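PDB 2HCF: hydrolase, haloacid dehalogenase-like family from Chlorobaculum tepidum, which probably acts as a magnesium-dependent hydrolase of the haloacid dehalogenase superfamily, though its natural substrate is not established. Local coordinates for residues E32-E37 against E56-V61; Q172-G177 against D190-A195; T78-F83 against F120-R125; F137-F142 against E158-M163. All coordinates share one frame; numbering follows the deposited sequence. Where two conformers were deposited one is given.

Contact 1: E32-E37 against E56-V61; sequences EVYGTE and EVLSNV
The backbones come nearest at E37 and L58, whose CA atoms are 7.2 Å apart, where the chain leaving the helix that ends at Y34 passes beside the last turn of the helix containing L58. No hydrogen bond crosses the gap, and L58 makes the largest single contribution, through its two methyls. CD1 lies over one face of the Y34 ring, 3.6 Å from the ring centroid and 19° off the ring normal, a CH-pi contact displaced toward the CE2 side, where CD1 approaches CE2 to 3.4 Å. V33 CG1 lies over the opposite face, so the aromatic plane is held between two aliphatic groups. The Y34 side chain and that of L58 cross at about a right angle. A tyrosine suits this boundary because its ring supplies the flat apolar surface while its OH reaches the carbonyl of I68. These helices belong to the helical insertion that follows the first core strand, consistent with the cap domain of the family. G35, with a phi of 92°, turns the chain out of the helix and leads into T36. There the methyl branch does the touching: CG2 is 4.1 Å from L58 CD2 and 4.2 Å from V61 CG2, while OG1 is left to bond the backbone N of G38. Threonine thus offers one apolar and one polar arm. Farther along, V57 CG2 rests 3.9 Å from the carbonyl O of E37, and the same valine also packs on L30 of helix 21-34.

Contact 2: Q172-G177 against D190-A195; sequences QIVIIG and DARSIA
I173 opens the pairing: its carbonyl O receives R192 N at 2.8 Å, and its CG2 lies 3.8 Å from A191 CB, a methyl small enough to sit just ahead of the neighbouring strand. V174 is in register with R192 and divides its branches between two partners. CG2 lies over one face of the R192 guanidinium, 3.2 Å from NH2. CG1 meets I194 CD1 at 3.5 Å, a tight carbon pair. The arginine reaches this place by bending at chi3 (-77°), which swings NE out of line with the aliphatic stem; NE then bonds the carbonyl of S171 and NH2 that of I228, so the charged end is held by backbone oxygens while the valine methyl covers its flat side. I175 next bonds in both directions, its N to R192 O at 2.9 Å and its O to I194 N at 3.0 Å, and its CD1 touches A191 CB on the sheet face it shares with S193 and A195. On the other face, with V174 and R192, I176 and I194 lie side by side and point the same way, beta-branched residues that suit extended chain. G177 closes the ladder, its N reaching I194 O at 3.2 Å, immediately before the magnesium ligand D178. The unit is a beta-alpha-beta crossover of the Rossmann-like HAD core. Helix 180-187 packs through I183 and A186 on S193 and I175, helix 221-229 covers I176 and I194, and strand 5-9 bonds V174 and I176 along the far edge of strand 173-177.

Contact 3: T78-F83 against F120-R125; sequences TYIALF and FEASGR
The Y79 and F120 rings meet unequally: Y79 CD2 lies in the plane of the F120 ring, at its edge, 3.9 Å from F120 CD2, whereas F120 CD2 approaches the Y79 ring obliquely. At the edge of the Y79 ring, in its plane, sits a water. It accepts hydrogen bonds from Y79 OH at 3.0 Å and S123 OG at 2.8 Å, giving two hydroxyls a common partner inside a mostly apolar interface; N22 ND2 also bonds Y79 OH. S123 suits this place by its size: its OG comes to 3.5 Å from Y79 CE2, and the backbones of the two helices can approach until I80 CA and S123 CA are 5.5 Å apart. F83 adds a third ring, with CD2 beside S123 CB and CE2 3.8 Å from S123 O, again obliquely. I80 uses both of its branches. With CG2 anti to the backbone N, that methyl presses on A122 CB at 3.6 Å, while CD1 reaches F120 CB. F120, at the N-cap position, also packs on I54, F72 and K76, and its N bonds D50 OD2. The short helical segments run at 21° to each other. The F83 side chain lies about 7 Å from that of the magnesium ligand D12. Since helix 65-86 belongs to the helical insertion and helix 121-129 follows a strand of the core sheet, the arrangement is consistent with a cap-to-core interface of the HAD family.

Contact 4: F137-F142 against E158-M163; sequences FPFGAF and ERARRM
A chi1 of 81° places the CG of F139 between its own backbone N and carbonyl carbon, under the selenium of M163, which is present as selenomethionine; separately, the bend of the M163 chain at chi3 turns CE toward P138 CB. The selenium stands over the F139 face, 3.9 Å from the centroid and 30° off the normal, a Met-aromatic contact leaning toward CG, which it approaches to 3.5 Å. The tip of the ring rests on the helix, F139 CZ 3.8 Å from A160 CB, while CD2, nearer the ring's root, lies 3.9 Å from R159 CB. Alanine is apt because its single methyl lets the ring come close to the helix backbone. R159 continues past the ring with its chain extended from CG to NE, its guanidinium 82° from the F139 plane. NH1 bonds G140 O at 2.9 Å; the oxygen lies in the guanidinium plane, and the donor meets one of its lone pairs in the carbonyl plane. The long arginine can therefore pack on the ring with CB and satisfy the backbone with its tip. NH1 also forms a salt bridge to D145 OD2, an oxygen that in turn receives F142 N, so one carboxylate steadies both partners. Strand 140-141 is the edge of the parallel core sheet, joined to strand 111-116 by backbone bonds at L115, and helix 152-164 packs on one face of that sheet, where F139 and A160 both pack on L112 and on L6 of strand 5-9.

From the N terminus the contacts follow one another in series, in the order 1, 3, 4, 2, and none nests in or crosses another. Contact 1 closes an 18-residue loop within the helical insertion. Contact 3 spans 36 residues and ties that insertion to the core helix after strand 111-116; it touches contact 1 where V33 and E32 meet T78. Contact 4 then closes a 15-residue loop and joins the edge strand to helix 152-164, and R125 of contact 3 probably bonds the F137 carbonyl. Contact 2, closing a 12-residue crossover, lies on the same sheet as contact 4 but does not touch it.

Contact 1: E32-E37 against E56-V61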
loop_
_atom_site.group_PDB
_atom_site.type_symbol
_atom_site.label_atom_id
_atom_site.label_comp_id
_atom_site.label_asym_id
_atom_site.label_seq_id
_atom_site.Cartn_x
_atom_site.Cartn_y
_atom_site.Cartn_z
ATOM N N GLU A 32 -10.061 -4.433 -22.444
ATOM C CA GLU A 32 -11.194 -5.333 -22.416
ATOM C C GLU A 32 -12.514 -4.655 -22.068
ATOM O O GLU A 32 -13.544 -4.991 -22.640
ATOM C CB GLU A 32 -10.949 -6.492 -21.459
ATOM C CG GLU A 32 -12.088 -7.482 -21.482
ATOM C CD GLU A 32 -11.792 -8.780 -20.727
ATOM O OE1 GLU A 32 -10.592 -9.105 -20.502
ATOM O OE2 GLU A 32 -12.797 -9.469 -20.375
ATOM N N VAL A 33 -12.487 -3.695 -21.156
ATOM C CA VAL A 33 -13.705 -3.091 -20.634
ATOM C C VAL A 33 -14.062 -1.810 -21.388
ATOM O O VAL A 33 -15.208 -1.628 -21.784
ATOM C CB VAL A 33 -13.560 -2.819 -19.133
ATOM C CG1 VAL A 33 -14.695 -1.972 -18.588
ATOM C CG2 VAL A 33 -13.485 -4.176 -18.369
ATOM N N TYR A 34 -13.086 -0.932 -21.586
ATOM C CA TYR A 34 -13.334 0.354 -22.239
ATOM C C TYR A 34 -12.906 0.429 -23.716
ATOM O O TYR A 34 -13.237 1.399 -24.402
ATOM C CB TYR A 34 -12.603 1.468 -21.489
ATOM C CG TYR A 34 -13.037 1.675 -20.060
ATOM C CD1 TYR A 34 -14.141 2.464 -19.752
ATOM C CD2 TYR A 34 -12.323 1.101 -19.013
ATOM C CE1 TYR A 34 -14.518 2.677 -18.421
ATOM C CE2 TYR A 34 -12.687 1.301 -17.702
ATOM C CZ TYR A 34 -13.774 2.088 -17.408
ATOM O OH TYR A 34 -14.125 2.256 -16.096
ATOM N N GLY A 35 -12.142 -0.558 -24.190
ATOM C CA GLY A 35 -11.570 -0.517 -25.534
ATOM C C GLY A 35 -10.169 0.093 -25.636
ATOM O O GLY A 35 -9.487 -0.089 -26.630
ATOM N N THR A 36 -9.738 0.810 -24.607
ATOM C CA THR A 36 -8.451 1.482 -24.606
ATOM C C THR A 36 -7.767 1.271 -23.263
ATOM O O THR A 36 -8.435 1.155 -22.245
ATOM C CB THR A 36 -8.609 2.979 -24.863
ATOM O OG1 THR A 36 -7.318 3.599 -24.880
ATOM C CG2 THR A 36 -9.488 3.648 -23.815
ATOM N N GLU A 37 -6.438 1.210 -23.287
ATOM C CA GLU A 37 -5.641 1.205 -22.058
ATOM C C GLU A 37 -5.370 2.599 -21.552
ATOM O O GLU A 37 -4.727 2.775 -20.528
ATOM C CB GLU A 37 -4.308 0.458 -22.246
ATOM C CG GLU A 37 -3.372 1.011 -23.331
ATOM C CD GLU A 37 -1.987 0.348 -23.302
ATOM O OE1 GLU A 37 -1.121 0.810 -22.527
ATOM O OE2 GLU A 37 -1.759 -0.622 -24.059
ATOM N N GLU A 56 -7.153 8.444 -14.001
ATOM C CA GLU A 56 -6.131 9.270 -14.621
ATOM C C GLU A 56 -5.824 8.806 -16.037
ATOM O O GLU A 56 -5.972 9.567 -16.962
ATOM C CB GLU A 56 -4.852 9.359 -13.778
ATOM C CG GLU A 56 -3.814 10.309 -14.419
ATOM C CD GLU A 56 -2.686 10.743 -13.479
ATOM O OE1 GLU A 56 -2.693 10.383 -12.274
ATOM O OE2 GLU A 56 -1.784 11.465 -13.964
ATOM N N VAL A 57 -5.462 7.552 -16.220
ATOM C CA VAL A 57 -5.039 7.092 -17.553
ATOM C C VAL A 57 -6.154 7.151 -18.612
ATOM O O VAL A 57 -5.875 7.370 -19.804
ATOM C CB VAL A 57 -4.401 5.692 -17.487
ATOM C CG1 VAL A 57 -3.266 5.682 -16.458
ATOM C CG2 VAL A 57 -5.428 4.645 -17.164
ATOM N N LEU A 58 -7.404 6.952 -18.177
ATOM C CA LEU A 58 -8.569 7.072 -19.040
ATOM C C LEU A 58 -8.942 8.513 -19.290
ATOM O O LEU A 58 -9.264 8.897 -20.425
ATOM C CB LEU A 58 -9.767 6.306 -18.474
ATOM C CG LEU A 58 -9.544 4.779 -18.427
ATOM C CD1 LEU A 58 -10.736 4.078 -17.794
ATOM C CD2 LEU A 58 -9.270 4.228 -19.809
ATOM N N SER A 59 -8.913 9.342 -18.259
ATOM C CA SER A 59 -9.254 10.730 -18.480
ATOM C C SER A 59 -8.219 11.424 -19.418
ATOM O O SER A 59 -8.574 12.343 -20.164
ATOM C CB SER A 59 -9.423 11.453 -17.146
ATOM O OG SER A 59 -8.173 11.590 -16.518
ATOM N N ASN A 60 -6.962 10.951 -19.394
ATOM C CA ASN A 60 -5.896 11.415 -20.301
ATOM C C ASN A 60 -6.242 11.242 -21.781
ATOM O O ASN A 60 -5.816 12.052 -22.612
ATOM C CB ASN A 60 -4.567 10.683 -20.017
ATOM C CG ASN A 60 -3.834 11.206 -18.788
ATOM O OD1 ASN A 60 -4.121 12.295 -18.294
ATOM N ND2 ASN A 60 -2.843 10.434 -18.314
ATOM N N VAL A 61 -7.002 10.200 -22.126
ATOM C CA VAL A 61 -7.393 10.009 -23.508
ATOM C C VAL A 61 -8.782 10.594 -23.844
ATOM O O VAL A 61 -9.273 10.404 -24.946
ATOM C CB VAL A 61 -7.253 8.532 -23.963
ATOM C CG1 VAL A 61 -5.837 8.089 -23.836
ATOM C CG2 VAL A 61 -8.176 7.610 -23.201
#

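Contact 2: Q172-G177 against D190-A195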
loop_
_atom_site.group_PDB
_atom_site.type_symbol
_atom_site.label_atom_id
_atom_site.label_comp_id
_atom_site.label_asym_id
_atom_site.label_seq_id
_atom_site.Cartn_x
_atom_site.Cartn_y
_atom_site.Cartn_z
ATOM N N GLN A 172 1.087 6.400 19.161
ATOM C CA GLN A 172 0.935 4.929 19.073
ATOM C C GLN A 172 0.615 4.397 17.664
ATOM O O GLN A 172 0.439 3.206 17.479
ATOM C CB GLN A 172 -0.162 4.469 20.042
ATOM C CG GLN A 172 0.217 4.567 21.491
ATOM C CD GLN A 172 -0.964 4.321 22.426
ATOM O OE1 GLN A 172 -2.119 4.544 22.075
ATOM N NE2 GLN A 172 -0.667 3.877 23.630
ATOM N N ILE A 173 0.529 5.283 16.682
ATOM C CA ILE A 173 0.205 4.889 15.320
ATOM C C ILE A 173 1.417 5.124 14.418
ATOM O O ILE A 173 1.971 6.216 14.384
ATOM C CB ILE A 173 -0.990 5.680 14.749
ATOM C CG1 ILE A 173 -2.204 5.586 15.696
ATOM C CG2 ILE A 173 -1.332 5.156 13.316
ATOM C CD1 ILE A 173 -3.264 6.672 15.439
ATOM N N VAL A 174 1.807 4.082 13.698
ATOM C CA VAL A 174 2.987 4.122 12.833
ATOM C C VAL A 174 2.572 3.740 11.411
ATOM O O VAL A 174 1.981 2.671 11.176
ATOM C CB VAL A 174 4.097 3.169 13.354
ATOM C CG1 VAL A 174 5.310 3.191 12.447
ATOM C CG2 VAL A 174 4.489 3.548 14.765
ATOM N N ILE A 175 2.864 4.641 10.479
ATOM C CA ILE A 175 2.538 4.433 9.094
ATOM C C ILE A 175 3.803 4.365 8.259
ATOM O O ILE A 175 4.598 5.299 8.247
ATOM C CB ILE A 175 1.594 5.512 8.610
ATOM C CG1 ILE A 175 0.194 5.190 9.132
ATOM C CG2 ILE A 175 1.546 5.585 7.104
ATOM C CD1 ILE A 175 -0.746 6.358 9.158
ATOM N N ILE A 176 3.972 3.243 7.561
ATOM C CA ILE A 176 5.224 2.938 6.871
ATOM C C ILE A 176 5.031 2.836 5.351
ATOM O O ILE A 176 4.167 2.069 4.866
ATOM C CB ILE A 176 5.833 1.620 7.412
ATOM C CG1 ILE A 176 6.100 1.746 8.914
ATOM C CG2 ILE A 176 7.113 1.249 6.663
ATOM C CD1 ILE A 176 6.226 0.410 9.649
ATOM N N GLY A 177 5.885 3.553 4.616
ATOM C CA GLY A 177 5.931 3.485 3.156
ATOM C C GLY A 177 7.130 4.143 2.497
ATOM O O GLY A 177 8.024 4.637 3.170
ATOM N N ASP A 190 -1.894 12.734 12.722
ATOM C CA ASP A 190 -0.640 13.125 13.391
ATOM C C ASP A 190 0.152 11.878 13.801
ATOM O O ASP A 190 0.762 11.824 14.873
ATOM C CB ASP A 190 -0.902 14.035 14.598
ATOM C CG ASP A 190 0.380 14.680 15.151
ATOM O OD1 ASP A 190 1.382 14.768 14.414
ATOM O OD2 ASP A 190 0.380 15.107 16.328
ATOM N N ALA A 191 0.163 10.878 12.927
ATOM C CA ALA A 191 0.829 9.612 13.241
ATOM C C ALA A 191 2.334 9.694 13.003
ATOM O O ALA A 191 2.826 10.666 12.419
ATOM C CB ALA A 191 0.243 8.511 12.429
ATOM N N ARG A 192 3.062 8.687 13.487
ATOM C CA ARG A 192 4.498 8.616 13.250
ATOM C C ARG A 192 4.725 7.974 11.881
ATOM O O ARG A 192 4.360 6.811 11.672
ATOM C CB ARG A 192 5.188 7.788 14.352
ATOM C CG ARG A 192 5.128 8.448 15.728
ATOM C CD ARG A 192 6.044 7.801 16.756
ATOM N NE ARG A 192 5.498 6.543 17.272
ATOM C CZ ARG A 192 6.069 5.347 17.187
ATOM N NH1 ARG A 192 7.229 5.153 16.561
ATOM N NH2 ARG A 192 5.438 4.315 17.729
ATOM N N SER A 193 5.330 8.713 10.960
ATOM C CA SER A 193 5.648 8.207 9.641
ATOM C C SER A 193 7.063 7.678 9.648
ATOM O O SER A 193 7.971 8.319 10.180
ATOM C CB SER A 193 5.460 9.260 8.555
ATOM O OG SER A 193 6.232 10.394 8.828
ATOM N N ILE A 194 7.232 6.465 9.114
ATOM C CA ILE A 194 8.555 5.932 8.836
ATOM C C ILE A 194 8.624 5.709 7.326
ATOM O O ILE A 194 7.861 4.924 6.779
ATOM C CB ILE A 194 8.834 4.599 9.578
ATOM C CG1 ILE A 194 8.880 4.777 11.104
ATOM C CG2 ILE A 194 10.136 3.954 9.082
ATOM C CD1 ILE A 194 8.736 3.414 11.839
ATOM N N ALA A 195 9.524 6.413 6.660
ATOM C CA ALA A 195 9.700 6.291 5.219
ATOM C C ALA A 195 10.903 5.405 4.990
ATOM O O ALA A 195 11.877 5.466 5.768
ATOM C CB ALA A 195 9.926 7.626 4.611
#

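Contact 3: T78-F83 against F120-R125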
loop_
_atom_site.group_PDB
_atom_site.type_symbol
_atom_site.label_atom_id
_atom_site.label_comp_id
_atom_site.label_asym_id
_atom_site.label_seq_id
_atom_site.Cartn_x
_atom_site.Cartn_y
_atom_site.Cartn_z
ATOM N N THR A 78 -12.075 -7.165 -13.558
ATOM C CA THR A 78 -11.308 -7.731 -14.670
ATOM C C THR A 78 -9.799 -7.674 -14.355
ATOM O O THR A 78 -9.099 -8.674 -14.506
ATOM C CB THR A 78 -11.656 -7.002 -16.009
ATOM O OG1 THR A 78 -13.064 -7.127 -16.278
ATOM C CG2 THR A 78 -10.852 -7.571 -17.199
ATOM N N TYR A 79 -9.339 -6.524 -13.861
ATOM C CA TYR A 79 -7.938 -6.336 -13.448
ATOM C C TYR A 79 -7.527 -7.368 -12.376
ATOM O O TYR A 79 -6.516 -8.057 -12.507
ATOM C CB TYR A 79 -7.729 -4.895 -12.934
ATOM C CG TYR A 79 -6.438 -4.748 -12.152
ATOM C CD1 TYR A 79 -5.220 -4.817 -12.788
ATOM C CD2 TYR A 79 -6.453 -4.600 -10.773
ATOM C CE1 TYR A 79 -4.027 -4.727 -12.080
ATOM C CE2 TYR A 79 -5.274 -4.503 -10.053
ATOM C CZ TYR A 79 -4.063 -4.575 -10.716
ATOM O OH TYR A 79 -2.884 -4.489 -10.028
ATOM N N ILE A 80 -8.349 -7.489 -11.336
ATOM C CA ILE A 80 -8.056 -8.403 -10.237
ATOM C C ILE A 80 -7.966 -9.843 -10.738
ATOM O O ILE A 80 -7.020 -10.571 -10.405
ATOM C CB ILE A 80 -9.129 -8.281 -9.103
ATOM C CG1 ILE A 80 -9.004 -6.925 -8.419
ATOM C CG2 ILE A 80 -9.001 -9.411 -8.113
ATOM C CD1 ILE A 80 -10.194 -6.512 -7.582
ATOM N N ALA A 81 -8.957 -10.258 -11.517
ATOM C CA ALA A 81 -9.010 -11.618 -12.020
ATOM C C ALA A 81 -7.817 -11.906 -12.922
ATOM O O ALA A 81 -7.171 -12.958 -12.810
ATOM C CB ALA A 81 -10.302 -11.841 -12.783
ATOM N N LEU A 82 -7.488 -10.949 -13.785
ATOM C CA LEU A 82 -6.345 -11.120 -14.698
ATOM C C LEU A 82 -5.020 -11.178 -13.936
ATOM O O LEU A 82 -4.148 -11.985 -14.273
ATOM C CB LEU A 82 -6.315 -9.976 -15.693
ATOM C CG LEU A 82 -5.892 -10.290 -17.113
ATOM C CD1 LEU A 82 -6.567 -11.560 -17.657
ATOM C CD2 LEU A 82 -6.222 -9.058 -17.966
ATOM N N PHE A 83 -4.888 -10.349 -12.900
ATOM C CA PHE A 83 -3.688 -10.343 -12.077
ATOM C C PHE A 83 -3.529 -11.713 -11.415
ATOM O O PHE A 83 -2.453 -12.316 -11.473
ATOM C CB PHE A 83 -3.704 -9.195 -11.051
ATOM C CG PHE A 83 -2.406 -9.059 -10.314
ATOM C CD1 PHE A 83 -1.286 -8.566 -10.962
ATOM C CD2 PHE A 83 -2.266 -9.567 -9.023
ATOM C CE1 PHE A 83 -0.056 -8.490 -10.301
ATOM C CE2 PHE A 83 -1.028 -9.524 -8.360
ATOM C CZ PHE A 83 0.068 -8.988 -8.998
ATOM N N PHE A 120 -6.094 -2.443 -4.611
ATOM C CA PHE A 120 -7.339 -3.102 -4.278
ATOM C C PHE A 120 -6.935 -4.264 -3.365
ATOM O O PHE A 120 -5.847 -4.837 -3.511
ATOM C CB PHE A 120 -8.063 -3.652 -5.527
ATOM C CG PHE A 120 -8.510 -2.592 -6.515
ATOM C CD1 PHE A 120 -9.373 -1.574 -6.128
ATOM C CD2 PHE A 120 -8.111 -2.652 -7.848
ATOM C CE1 PHE A 120 -9.791 -0.589 -7.055
ATOM C CE2 PHE A 120 -8.533 -1.697 -8.757
ATOM C CZ PHE A 120 -9.365 -0.658 -8.356
ATOM N N GLU A 121 -7.780 -4.592 -2.396
ATOM C CA GLU A 121 -7.456 -5.644 -1.441
ATOM C C GLU A 121 -7.157 -6.966 -2.110
ATOM O O GLU A 121 -6.212 -7.639 -1.705
ATOM C CB GLU A 121 -8.580 -5.884 -0.429
ATOM C CG GLU A 121 -8.225 -6.943 0.640
ATOM C CD GLU A 121 -9.203 -6.995 1.850
ATOM O OE1 GLU A 121 -10.252 -6.306 1.853
ATOM O OE2 GLU A 121 -8.891 -7.714 2.811
ATOM N N ALA A 122 -7.958 -7.366 -3.093
ATOM C CA ALA A 122 -7.835 -8.724 -3.601
ATOM C C ALA A 122 -6.497 -8.896 -4.326
ATOM O O ALA A 122 -5.849 -9.934 -4.177
ATOM C CB ALA A 122 -9.003 -9.076 -4.512
ATOM N N SER A 123 -6.089 -7.869 -5.083
ATOM C CA SER A 123 -4.825 -7.913 -5.818
ATOM C C SER A 123 -3.607 -7.599 -4.925
ATOM O O SER A 123 -2.540 -8.224 -5.067
ATOM C CB SER A 123 -4.880 -7.050 -7.053
ATOM O OG SER A 123 -5.306 -5.731 -6.757
ATOM N N GLY A 124 -3.761 -6.664 -4.000
ATOM C CA GLY A 124 -2.705 -6.358 -3.013
ATOM C C GLY A 124 -2.403 -7.601 -2.186
ATOM O O GLY A 124 -1.224 -7.959 -1.987
ATOM N N ARG A 125 -3.445 -8.302 -1.725
ATOM C CA ARG A 125 -3.218 -9.509 -0.907
ATOM C C ARG A 125 -2.706 -10.679 -1.732
ATOM O O ARG A 125 -1.976 -11.546 -1.206
ATOM C CB ARG A 125 -4.460 -9.924 -0.086
ATOM C CG ARG A 125 -4.874 -8.952 1.029
ATOM C CD ARG A 125 -5.939 -9.598 1.951
ATOM N NE ARG A 125 -6.228 -8.766 3.127
ATOM C CZ ARG A 125 -5.521 -8.812 4.257
ATOM N NH1 ARG A 125 -4.515 -9.659 4.388
ATOM N NH2 ARG A 125 -5.849 -8.051 5.284
HETATM O O HOH W 1 -3.487 -3.697 -7.222
#

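Contact 4: F137-F142 against E158-M163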
loop_
_atom_site.group_PDB
_atom_site.type_symbol
_atom_site.label_atom_id
_atom_site.label_comp_id
_atom_site.label_asym_id
_atom_site.label_seq_id
_atom_site.Cartn_x
_atom_site.Cartn_y
_atom_site.Cartn_z
ATOM N N PHE A 137 -1.167 -10.011 8.152
ATOM C CA PHE A 137 -2.003 -8.808 8.117
ATOM C C PHE A 137 -3.515 -9.117 8.251
ATOM O O PHE A 137 -4.183 -9.449 7.271
ATOM C CB PHE A 137 -1.735 -8.056 6.833
ATOM C CG PHE A 137 -0.313 -7.607 6.690
ATOM C CD1 PHE A 137 0.142 -6.488 7.374
ATOM C CD2 PHE A 137 0.571 -8.306 5.876
ATOM C CE1 PHE A 137 1.454 -6.069 7.245
ATOM C CE2 PHE A 137 1.885 -7.903 5.739
ATOM C CZ PHE A 137 2.330 -6.762 6.419
ATOM N N PRO A 138 -4.060 -8.994 9.472
ATOM C CA PRO A 138 -5.448 -9.349 9.714
ATOM C C PRO A 138 -6.487 -8.368 9.157
ATOM O O PRO A 138 -7.655 -8.715 9.095
ATOM C CB PRO A 138 -5.506 -9.423 11.255
ATOM C CG PRO A 138 -4.516 -8.427 11.695
ATOM C CD PRO A 138 -3.407 -8.481 10.687
ATOM N N PHE A 139 -6.084 -7.144 8.781
ATOM C CA PHE A 139 -7.025 -6.161 8.265
ATOM C C PHE A 139 -6.246 -5.100 7.528
ATOM O O PHE A 139 -5.010 -5.110 7.562
ATOM C CB PHE A 139 -7.822 -5.494 9.416
ATOM C CG PHE A 139 -7.077 -4.393 10.105
ATOM C CD1 PHE A 139 -5.980 -4.671 10.870
ATOM C CD2 PHE A 139 -7.438 -3.066 9.932
ATOM C CE1 PHE A 139 -5.258 -3.668 11.476
ATOM C CE2 PHE A 139 -6.711 -2.058 10.537
ATOM C CZ PHE A 139 -5.644 -2.349 11.301
ATOM N N GLY A 140 -6.935 -4.135 6.909
ATOM C CA GLY A 140 -6.242 -2.973 6.365
ATOM C C GLY A 140 -7.207 -1.945 5.808
ATOM O O GLY A 140 -8.423 -2.088 5.990
ATOM N N ALA A 141 -6.682 -0.856 5.226
ATOM C CA ALA A 141 -7.449 -0.016 4.373
ATOM C C ALA A 141 -6.817 -0.078 2.979
ATOM O O ALA A 141 -5.566 -0.115 2.845
ATOM C CB ALA A 141 -7.483 1.413 4.896
ATOM N N PHE A 142 -7.683 -0.102 1.956
ATOM C CA PHE A 142 -7.315 -0.423 0.569
ATOM C C PHE A 142 -7.967 0.499 -0.464
ATOM O O PHE A 142 -8.802 1.377 -0.133
ATOM C CB PHE A 142 -7.709 -1.865 0.257
ATOM C CG PHE A 142 -7.259 -2.873 1.280
ATOM C CD1 PHE A 142 -6.040 -3.510 1.147
ATOM C CD2 PHE A 142 -8.081 -3.223 2.357
ATOM C CE1 PHE A 142 -5.620 -4.471 2.106
ATOM C CE2 PHE A 142 -7.664 -4.200 3.311
ATOM C CZ PHE A 142 -6.427 -4.785 3.178
ATOM N N GLU A 158 -10.305 3.441 12.540
ATOM C CA GLU A 158 -11.630 2.987 12.976
ATOM C C GLU A 158 -11.720 1.468 13.020
ATOM O O GLU A 158 -12.240 0.903 13.986
ATOM C CB GLU A 158 -12.696 3.543 12.071
ATOM C CG GLU A 158 -14.091 3.409 12.595
ATOM C CD GLU A 158 -15.073 4.184 11.754
ATOM O OE1 GLU A 158 -15.207 3.848 10.559
ATOM O OE2 GLU A 158 -15.660 5.177 12.275
ATOM N N ARG A 159 -11.223 0.822 11.978
ATOM C CA ARG A 159 -11.225 -0.642 11.920
ATOM C C ARG A 159 -10.377 -1.258 13.021
ATOM O O ARG A 159 -10.752 -2.271 13.606
ATOM C CB ARG A 159 -10.761 -1.136 10.536
ATOM C CG ARG A 159 -11.786 -0.860 9.454
ATOM C CD ARG A 159 -11.329 -1.310 8.051
ATOM N NE ARG A 159 -12.356 -0.932 7.082
ATOM C CZ ARG A 159 -12.181 -0.822 5.772
ATOM N NH1 ARG A 159 -11.011 -1.114 5.204
ATOM N NH2 ARG A 159 -13.204 -0.398 5.029
ATOM N N ALA A 160 -9.216 -0.679 13.287
ATOM C CA ALA A 160 -8.321 -1.222 14.314
ATOM C C ALA A 160 -8.995 -1.117 15.699
ATOM O O ALA A 160 -8.989 -2.054 16.489
ATOM C CB ALA A 160 -6.997 -0.464 14.291
ATOM N N ARG A 161 -9.570 0.044 15.973
ATOM C CA ARG A 161 -10.259 0.316 17.244
ATOM C C ARG A 161 -11.452 -0.650 17.482
ATOM O O ARG A 161 -11.652 -1.137 18.595
ATOM C CB ARG A 161 -10.680 1.784 17.232
ATOM C CG ARG A 161 -11.322 2.292 18.461
ATOM C CD ARG A 161 -11.569 3.813 18.388
ATOM N NE ARG A 161 -12.548 4.222 19.388
ATOM C CZ ARG A 161 -12.757 5.474 19.796
ATOM N NH1 ARG A 161 -12.078 6.487 19.272
ATOM N NH2 ARG A 161 -13.665 5.714 20.744
ATOM N N ARG A 162 -12.205 -0.953 16.428
ATOM C CA ARG A 162 -13.325 -1.875 16.508
ATOM C C ARG A 162 -12.837 -3.313 16.735
ATOM O O ARG A 162 -13.535 -4.136 17.319
ATOM C CB ARG A 162 -14.180 -1.792 15.245
ATOM C CG ARG A 162 -15.029 -0.550 15.178
ATOM C CD ARG A 162 -15.630 -0.429 13.825
ATOM N NE ARG A 162 -16.490 0.735 13.726
ATOM C CZ ARG A 162 -16.990 1.209 12.587
ATOM N NH1 ARG A 162 -16.723 0.643 11.415
ATOM N NH2 ARG A 162 -17.773 2.254 12.626
HETATM N N MSE A 163 -11.620 -3.598 16.297
HETATM C CA MSE A 163 -11.045 -4.927 16.472
HETATM C C MSE A 163 -10.492 -5.170 17.852
HETATM O O MSE A 163 -10.672 -6.242 18.387
HETATM C CB MSE A 163 -9.914 -5.152 15.475
HETATM C CG MSE A 163 -10.387 -5.225 14.093
HETATM SE SE MSE A 163 -8.884 -5.389 12.888
HETATM C CE MSE A 163 -8.242 -7.007 13.515
#